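PDB 5A9A: polyhedrin from Simulium ubiquitum cypovirus, which is the crystal-forming protein of polyhedra, the microcrystalline occlusion bodies that probably protect the virus particles, and binds UTP. Local coordinates for residues N204-D209 / I215-A220; I38-K43 / R48-N53; M151-L156 / N222-D227. All coordinates share one frame; numbering follows the deposited sequence.

Contact 1 (N204-D209 / I215-A220); sequences NPLYLD and IDYMQA
The Tyr217 ring meets Leu206 and Leu208, which approach it obliquely, neither squarely over a face nor squarely at an edge. Leu206 CD1 reaches the outer end of the ring, 3.6 Å from Tyr217 CE1. The same methyl lies 3.6 Å from Tyr217 OH, so it touches both atoms beside the hydroxyl end of the ring. Leu208 works at the other end of the side chain: its CD2 sits 3.9 Å from Tyr217 CB. Met218, next along the helix, places SD in the ring plane at an edge. Leu49, on the neighbouring strand 47-54, also packs on Tyr217.

Both leucines cross the tyrosine side chain at about a right angle. Their CB atoms both point toward the helix. Tyr217 has CG anti to the backbone N (chi1 -180°). This carries the ring from the level of Leu208, which touches CB, to that of Leu206, which touches its far end. One aromatic side chain therefore spans two strand positions. The backbones stay well apart, with 9.0 Å between Leu208 CA and Tyr217 CA.

No hydrogen bond crosses the contact. It is apolar packing, and all three touching residues are buried. Arg87 and Arg88 of the second subunit pack on Leu206 and Leu208 respectively, so both leucines also take part in the subunit interface.

The strand is an outermost strand of the six-stranded antiparallel sheet within this chain. The chain leaves it through a short connection and enters helix 211-221. This is helix-on-sheet packing, in which that helix covers one face of the sheet at strands 47-54 and 201-208, away from the UTP site.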
# COMPACT_ATOMS: atom_id res chain seq x y z
N ASN A 204 -5.74 0.64 12.29
CA ASN A 204 -5.23 1.87 12.88
C ASN A 204 -4.51 1.56 14.18
O ASN A 204 -4.96 0.71 14.96
CB ASN A 204 -6.38 2.84 13.15
CG ASN A 204 -5.91 4.28 13.26
OD1 ASN A 204 -5.13 4.75 12.42
ND2 ASN A 204 -6.36 4.98 14.29
N PRO A 205 -3.38 2.25 14.44
CA PRO A 205 -2.67 1.97 15.69
C PRO A 205 -3.54 2.20 16.92
O PRO A 205 -4.28 3.18 16.98
CB PRO A 205 -1.52 2.99 15.66
CG PRO A 205 -1.30 3.26 14.22
CD PRO A 205 -2.66 3.21 13.59
N LEU A 206 -3.44 1.29 17.88
CA LEU A 206 -4.16 1.42 19.14
C LEU A 206 -3.22 1.87 20.24
O LEU A 206 -2.05 1.49 20.25
CB LEU A 206 -4.81 0.09 19.54
CG LEU A 206 -5.98 -0.38 18.68
CD1 LEU A 206 -6.29 -1.84 18.97
CD2 LEU A 206 -7.20 0.49 18.92
N TYR A 207 -3.73 2.67 21.17
CA TYR A 207 -2.93 3.15 22.28
C TYR A 207 -3.39 2.50 23.58
O TYR A 207 -4.54 2.65 24.00
CB TYR A 207 -3.01 4.67 22.37
CG TYR A 207 -2.40 5.35 21.17
CD1 TYR A 207 -3.15 5.60 20.03
CD2 TYR A 207 -1.06 5.72 21.16
CE1 TYR A 207 -2.59 6.21 18.92
CE2 TYR A 207 -0.49 6.33 20.06
CZ TYR A 207 -1.26 6.57 18.94
OH TYR A 207 -0.69 7.18 17.85
N LEU A 208 -2.47 1.76 24.21
CA LEU A 208 -2.77 1.04 25.44
C LEU A 208 -1.89 1.59 26.57
O LEU A 208 -0.67 1.65 26.44
CB LEU A 208 -2.53 -0.46 25.25
CG LEU A 208 -3.33 -1.15 24.14
CD1 LEU A 208 -2.66 -1.01 22.78
CD2 LEU A 208 -3.55 -2.62 24.46
N ASP A 209 -2.53 1.99 27.67
CA ASP A 209 -1.84 2.71 28.74
C ASP A 209 -0.75 1.90 29.44
O ASP A 209 0.33 2.42 29.72
CB ASP A 209 -2.85 3.17 29.80
CG ASP A 209 -3.75 4.29 29.31
OD1 ASP A 209 -3.49 4.83 28.22
OD2 ASP A 209 -4.71 4.62 30.03
N ILE A 215 -2.04 -7.11 28.13
CA ILE A 215 -2.26 -8.54 28.33
C ILE A 215 -3.72 -8.88 28.07
O ILE A 215 -4.03 -9.89 27.43
CB ILE A 215 -1.89 -8.98 29.77
CG1 ILE A 215 -0.39 -8.81 30.02
CG2 ILE A 215 -2.28 -10.42 30.00
CD1 ILE A 215 0.01 -9.04 31.46
N ASP A 216 -4.61 -8.03 28.56
CA ASP A 216 -6.04 -8.20 28.35
C ASP A 216 -6.38 -8.24 26.86
O ASP A 216 -7.16 -9.10 26.41
CB ASP A 216 -6.81 -7.08 29.05
CG ASP A 216 -8.31 -7.31 29.08
OD1 ASP A 216 -8.99 -6.98 28.09
OD2 ASP A 216 -8.81 -7.83 30.11
N TYR A 217 -5.81 -7.32 26.09
CA TYR A 217 -6.04 -7.26 24.65
C TYR A 217 -5.55 -8.54 23.96
O TYR A 217 -6.27 -9.13 23.15
CB TYR A 217 -5.32 -6.05 24.05
CG TYR A 217 -5.50 -5.89 22.55
CD1 TYR A 217 -6.57 -5.18 22.03
CD2 TYR A 217 -4.58 -6.44 21.66
CE1 TYR A 217 -6.73 -5.02 20.66
CE2 TYR A 217 -4.74 -6.30 20.29
CZ TYR A 217 -5.81 -5.58 19.80
OH TYR A 217 -5.97 -5.43 18.44
N MET A 218 -4.33 -8.95 24.27
CA MET A 218 -3.74 -10.11 23.62
C MET A 218 -4.54 -11.37 23.94
O MET A 218 -4.74 -12.23 23.08
CB MET A 218 -2.28 -10.27 24.06
CG MET A 218 -1.41 -9.06 23.70
SD MET A 218 -1.38 -8.71 21.93
CE MET A 218 -0.35 -10.05 21.33
N GLN A 219 -5.03 -11.47 25.17
CA GLN A 219 -5.86 -12.60 25.57
C GLN A 219 -7.25 -12.54 24.93
O GLN A 219 -7.83 -13.58 24.60
CB GLN A 219 -5.95 -12.68 27.10
CG GLN A 219 -4.62 -13.05 27.74
CD GLN A 219 -4.70 -13.21 29.24
OE1 GLN A 219 -5.51 -12.58 29.91
NE2 GLN A 219 -3.84 -14.07 29.79
N ALA A 220 -7.77 -11.33 24.76
CA ALA A 220 -9.07 -11.16 24.11
C ALA A 220 -9.00 -11.54 22.63
O ALA A 220 -9.92 -12.17 22.10
CB ALA A 220 -9.54 -9.72 24.25

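Contact 2 (I38-K43 / R48-N53); sequences IIFIYK and RLIDYN
Arg48 reaches Tyr42 because its CG is anti to the backbone N (chi1 -173°) and its chain then bends at chi3 (61°). The bend brings NE to the phenol oxygen of Tyr42. Arg48 NE donates to Tyr42 OH at 2.9 Å. The bond is not straight, and the oxygen is tilted out of the guanidinium plane. The ring of Tyr42 and the guanidinium are turned 67° apart.

Phe40 lies beside Arg48 and points the same way. Phe40 CD2 is 3.7 Å from Arg48 NH2. Ile50 CD1 meets the edge of the Phe40 ring, near its plane, at 3.8 Å from Phe40 CE2. On the opposite face from Phe40 and Arg48, Ile39 CG1 packs on Leu49 CD1 at 3.7 Å, and Leu214 of helix 211-221 covers this pair. Further along, Ile38 CG1 touches Tyr52 CE1.

The backbones form an antiparallel hairpin. Ile38-Ile50 and Phe40-Arg48 are hydrogen-bonded pairs, and Ile39-Leu49 between them is a non-hydrogen-bonded pair. The shortest bond, Ile50 N to Ile38 O at 2.8 Å, is nearly straight.

Arg48 NH2 also bonds to Asp66 O, and Tyr42 OH to Met67 O. Tyr42 and Arg48 thus tie the hairpin to 66-67; the Tyr42 side chain is about 8 Å from bound UTP. The buried guanidinium is held by a phenol and a backbone carbonyl, dipoles that would probably help stabilise its positive charge.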
# COMPACT_ATOMS: atom_id res chain seq x y z
N ILE A 38 2.23 -5.77 15.85
CA ILE A 38 3.45 -5.02 16.10
C ILE A 38 3.19 -4.07 17.25
O ILE A 38 2.30 -3.22 17.16
CB ILE A 38 3.88 -4.19 14.87
CG1 ILE A 38 3.89 -5.05 13.60
CG2 ILE A 38 5.24 -3.56 15.11
CD1 ILE A 38 4.92 -6.17 13.61
N ILE A 39 3.96 -4.21 18.33
CA ILE A 39 3.75 -3.40 19.52
C ILE A 39 5.01 -2.61 19.88
O ILE A 39 6.06 -3.18 20.14
CB ILE A 39 3.38 -4.28 20.73
CG1 ILE A 39 2.29 -5.28 20.34
CG2 ILE A 39 2.94 -3.41 21.90
CD1 ILE A 39 2.08 -6.38 21.35
N PHE A 40 4.88 -1.28 19.88
CA PHE A 40 5.99 -0.42 20.28
C PHE A 40 5.84 -0.00 21.74
O PHE A 40 4.72 0.24 22.21
CB PHE A 40 6.04 0.83 19.40
CG PHE A 40 6.37 0.54 17.96
CD1 PHE A 40 7.69 0.45 17.54
CD2 PHE A 40 5.36 0.37 17.03
CE1 PHE A 40 7.99 0.19 16.21
CE2 PHE A 40 5.65 0.11 15.70
CZ PHE A 40 6.97 0.02 15.30
N ILE A 41 6.96 0.07 22.45
CA ILE A 41 6.97 0.56 23.82
C ILE A 41 7.63 1.93 23.85
O ILE A 41 8.64 2.15 23.18
CB ILE A 41 7.76 -0.39 24.75
CG1 ILE A 41 7.31 -1.83 24.54
CG2 ILE A 41 7.59 0.04 26.20
CD1 ILE A 41 8.02 -2.83 25.43
N TYR A 42 7.06 2.85 24.62
CA TYR A 42 7.54 4.23 24.62
C TYR A 42 8.06 4.69 25.97
O TYR A 42 7.96 3.98 26.98
CB TYR A 42 6.43 5.16 24.11
CG TYR A 42 6.13 4.91 22.66
CD1 TYR A 42 5.22 3.93 22.27
CD2 TYR A 42 6.78 5.63 21.66
CE1 TYR A 42 4.95 3.69 20.94
CE2 TYR A 42 6.52 5.40 20.33
CZ TYR A 42 5.61 4.43 19.97
OH TYR A 42 5.35 4.18 18.64
N LYS A 43 8.64 5.89 25.99
CA LYS A 43 9.31 6.42 27.17
C LYS A 43 8.32 6.80 28.27
O LYS A 43 8.74 7.10 29.39
CB LYS A 43 10.17 7.62 26.80
CG LYS A 43 11.41 7.27 25.99
CD LYS A 43 12.07 8.52 25.42
CE LYS A 43 13.26 8.19 24.53
NZ LYS A 43 14.52 8.03 25.30
N ARG A 48 1.87 1.29 21.72
CA ARG A 48 1.11 1.54 20.51
C ARG A 48 1.11 0.25 19.70
O ARG A 48 2.17 -0.25 19.33
CB ARG A 48 1.73 2.67 19.69
CG ARG A 48 0.91 3.09 18.49
CD ARG A 48 1.55 4.25 17.75
NE ARG A 48 2.87 3.91 17.23
CZ ARG A 48 3.24 4.02 15.96
NH1 ARG A 48 2.40 4.50 15.05
NH2 ARG A 48 4.47 3.67 15.60
N LEU A 49 -0.08 -0.29 19.45
CA LEU A 49 -0.21 -1.61 18.85
C LEU A 49 -0.83 -1.53 17.46
O LEU A 49 -1.90 -0.94 17.28
CB LEU A 49 -1.05 -2.52 19.75
CG LEU A 49 -1.15 -3.99 19.36
CD1 LEU A 49 -1.42 -4.85 20.58
CD2 LEU A 49 -2.23 -4.21 18.30
N ILE A 50 -0.16 -2.13 16.48
CA ILE A 50 -0.68 -2.16 15.12
C ILE A 50 -1.01 -3.59 14.71
O ILE A 50 -0.15 -4.46 14.67
CB ILE A 50 0.31 -1.55 14.12
CG1 ILE A 50 0.70 -0.14 14.56
CG2 ILE A 50 -0.29 -1.51 12.73
CD1 ILE A 50 1.87 -0.09 15.52
N ASP A 51 -2.29 -3.80 14.40
CA ASP A 51 -2.82 -5.14 14.17
C ASP A 51 -2.94 -5.43 12.67
O ASP A 51 -3.64 -4.73 11.95
CB ASP A 51 -4.19 -5.25 14.85
CG ASP A 51 -4.92 -6.54 14.52
OD1 ASP A 51 -4.24 -7.56 14.27
OD2 ASP A 51 -6.17 -6.53 14.49
N TYR A 52 -2.25 -6.48 12.23
CA TYR A 52 -2.25 -6.87 10.82
C TYR A 52 -2.95 -8.21 10.63
O TYR A 52 -2.87 -9.09 11.49
CB TYR A 52 -0.82 -7.03 10.29
CG TYR A 52 -0.02 -5.75 10.13
CD1 TYR A 52 0.69 -5.21 11.19
CD2 TYR A 52 0.07 -5.12 8.89
CE1 TYR A 52 1.44 -4.06 11.04
CE2 TYR A 52 0.81 -3.97 8.73
CZ TYR A 52 1.49 -3.44 9.81
OH TYR A 52 2.24 -2.29 9.65
N ASN A 53 -3.63 -8.38 9.50
CA ASN A 53 -4.11 -9.70 9.10
C ASN A 53 -4.07 -9.88 7.59
O ASN A 53 -4.24 -8.93 6.83
CB ASN A 53 -5.51 -9.98 9.67
CG ASN A 53 -6.62 -9.39 8.81
OD1 ASN A 53 -6.84 -9.81 7.67
ND2 ASN A 53 -7.35 -8.44 9.37

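Contact 3 (M151-L156 / N222-D227); sequences MKCSAL and NLCYID
Apolar and sulfur packing carries the contact between Cys153, Met151, Cys224 and Ile226. Cys153 sits in the middle. Its CB lies 3.7 Å from Cys224 CB, and its SG lies 3.7 Å from Ile226 CG1. Cys153 SG is equally close to Cys224 CB, so CB and SG both meet that residue while SG also reaches Ile226. The Cys153 SG is anti to the carbonyl carbon (chi1 -67°), which turns the sulfur toward Ile226. The two cysteines are not joined: Cys153 SG and Cys224 SG are 3.8 Å apart, far beyond a disulfide bond.

Ile226 also meets Met151, and these side chains cross at an oblique angle. Ile226 CD1 lies 3.8 Å from Met151 CB. The methionine bends at chi3 (-79°), which leaves its methyl CE 4.0 Å from Ile226 CD1. Phe159, on strand 157-163, packs on Met151, Cys153 and Ile226, and so on both segments.

Hydrogen bonds do not cross between the segments. They act within and around them. Ser154 OG accepts from Leu156 N at 3.0 Å, an ST turn that shapes the chain after Cys153. The same hydroxyl donates to Asn235 O. On the other side Cys224 is tied through its backbone N to Asn111 OD1 and through its O to Ser109 OG.

The chain 222-227 leaves helix 211-221 through Asn222, which has positive phi, and enters the short strand 225-226. This strand pairs with strand 232-234. The arrangement is the packing of a small two-stranded antiparallel sheet against the 151-152 end of the six-stranded polyhedrin sheet.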
# COMPACT_ATOMS: atom_id res chain seq x y z
N MET A 151 10.48 -16.27 20.17
CA MET A 151 10.21 -17.19 21.27
C MET A 151 8.89 -17.93 21.04
O MET A 151 7.84 -17.32 20.85
CB MET A 151 10.19 -16.43 22.59
CG MET A 151 11.51 -15.71 22.88
SD MET A 151 11.46 -14.66 24.34
CE MET A 151 10.61 -13.22 23.69
N LYS A 152 8.97 -19.26 21.05
CA LYS A 152 7.82 -20.10 20.73
C LYS A 152 6.85 -20.17 21.90
O LYS A 152 7.22 -20.56 23.01
CB LYS A 152 8.30 -21.50 20.35
CG LYS A 152 7.23 -22.40 19.76
CD LYS A 152 7.82 -23.68 19.18
CE LYS A 152 6.73 -24.65 18.75
NZ LYS A 152 7.26 -25.83 18.02
N CYS A 153 5.60 -19.79 21.65
CA CYS A 153 4.56 -19.85 22.67
C CYS A 153 3.70 -21.08 22.46
O CYS A 153 3.17 -21.65 23.41
CB CYS A 153 3.68 -18.60 22.61
SG CYS A 153 4.53 -17.08 23.08
N SER A 154 3.57 -21.50 21.20
CA SER A 154 2.80 -22.68 20.85
C SER A 154 3.04 -23.01 19.39
O SER A 154 3.87 -22.39 18.73
CB SER A 154 1.31 -22.45 21.08
OG SER A 154 0.78 -21.57 20.10
N ALA A 155 2.29 -23.99 18.88
CA ALA A 155 2.35 -24.34 17.47
C ALA A 155 1.74 -23.23 16.61
O ALA A 155 1.97 -23.18 15.40
CB ALA A 155 1.62 -25.65 17.24
N LEU A 156 0.98 -22.34 17.23
CA LEU A 156 0.28 -21.28 16.50
C LEU A 156 0.97 -19.92 16.55
O LEU A 156 0.75 -19.08 15.68
CB LEU A 156 -1.15 -21.11 17.03
CG LEU A 156 -2.29 -21.81 16.30
CD1 LEU A 156 -3.61 -21.25 16.79
CD2 LEU A 156 -2.17 -21.64 14.79
N ASN A 222 -6.65 -13.40 21.37
CA ASN A 222 -5.93 -14.67 21.28
C ASN A 222 -4.70 -14.58 20.39
O ASN A 222 -4.50 -15.38 19.48
CB ASN A 222 -6.87 -15.79 20.80
CG ASN A 222 -7.85 -16.21 21.88
OD1 ASN A 222 -7.49 -16.93 22.81
ND2 ASN A 222 -9.09 -15.76 21.77
N LEU A 223 -3.87 -13.58 20.68
CA LEU A 223 -2.57 -13.43 20.06
C LEU A 223 -1.54 -13.71 21.15
O LEU A 223 -1.73 -13.28 22.29
CB LEU A 223 -2.40 -12.00 19.53
CG LEU A 223 -3.49 -11.56 18.55
CD1 LEU A 223 -3.41 -10.07 18.26
CD2 LEU A 223 -3.40 -12.37 17.26
N CYS A 224 -0.47 -14.43 20.82
CA CYS A 224 0.45 -14.85 21.86
C CYS A 224 1.18 -13.65 22.46
O CYS A 224 1.46 -12.67 21.77
CB CYS A 224 1.45 -15.89 21.34
SG CYS A 224 2.73 -15.27 20.23
N TYR A 225 1.46 -13.73 23.75
CA TYR A 225 2.11 -12.64 24.45
C TYR A 225 2.95 -13.15 25.60
O TYR A 225 2.51 -14.00 26.37
CB TYR A 225 1.08 -11.64 24.98
CG TYR A 225 1.72 -10.45 25.66
CD1 TYR A 225 2.30 -9.43 24.91
CD2 TYR A 225 1.75 -10.34 27.05
CE1 TYR A 225 2.90 -8.35 25.53
CE2 TYR A 225 2.34 -9.26 27.67
CZ TYR A 225 2.91 -8.26 26.90
OH TYR A 225 3.50 -7.18 27.52
N ILE A 226 4.17 -12.63 25.71
CA ILE A 226 5.04 -12.91 26.84
C ILE A 226 5.26 -11.59 27.56
O ILE A 226 5.71 -10.62 26.96
CB ILE A 226 6.39 -13.49 26.37
CG1 ILE A 226 6.15 -14.59 25.33
CG2 ILE A 226 7.18 -14.01 27.55
CD1 ILE A 226 7.40 -15.33 24.92
N ASP A 227 4.92 -11.54 28.85
CA ASP A 227 4.94 -10.27 29.57
C ASP A 227 6.35 -9.87 29.99
O ASP A 227 7.31 -10.60 29.74
CB ASP A 227 4.00 -10.31 30.77
CG ASP A 227 4.40 -11.34 31.81
OD1 ASP A 227 5.61 -11.52 32.05
OD2 ASP A 227 3.49 -11.97 32.39

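From the N terminus, contact 2 comes first. It closes a short hairpin between strands 34-41 and 47-54. The chain then runs through strands 57-62, 105-111 and 120-124 before contact 3 opens at 151-156. Contact 3 closes a long loop when 222-227 returns to it. Contact 1 lies within that loop and closes a shorter one, from strand 201-208 into helix 211-221. Contacts 1 and 2 meet directly, since strand 201-208 pairs with strand 47-54. Contacts 1 and 3 join along helix 211-221: Met218 O probably bonds to Leu223 N, and Ile215 and Met218 pack on Tyr225. Contacts 2 and 3 do not touch, but all three reach the six-stranded sheet.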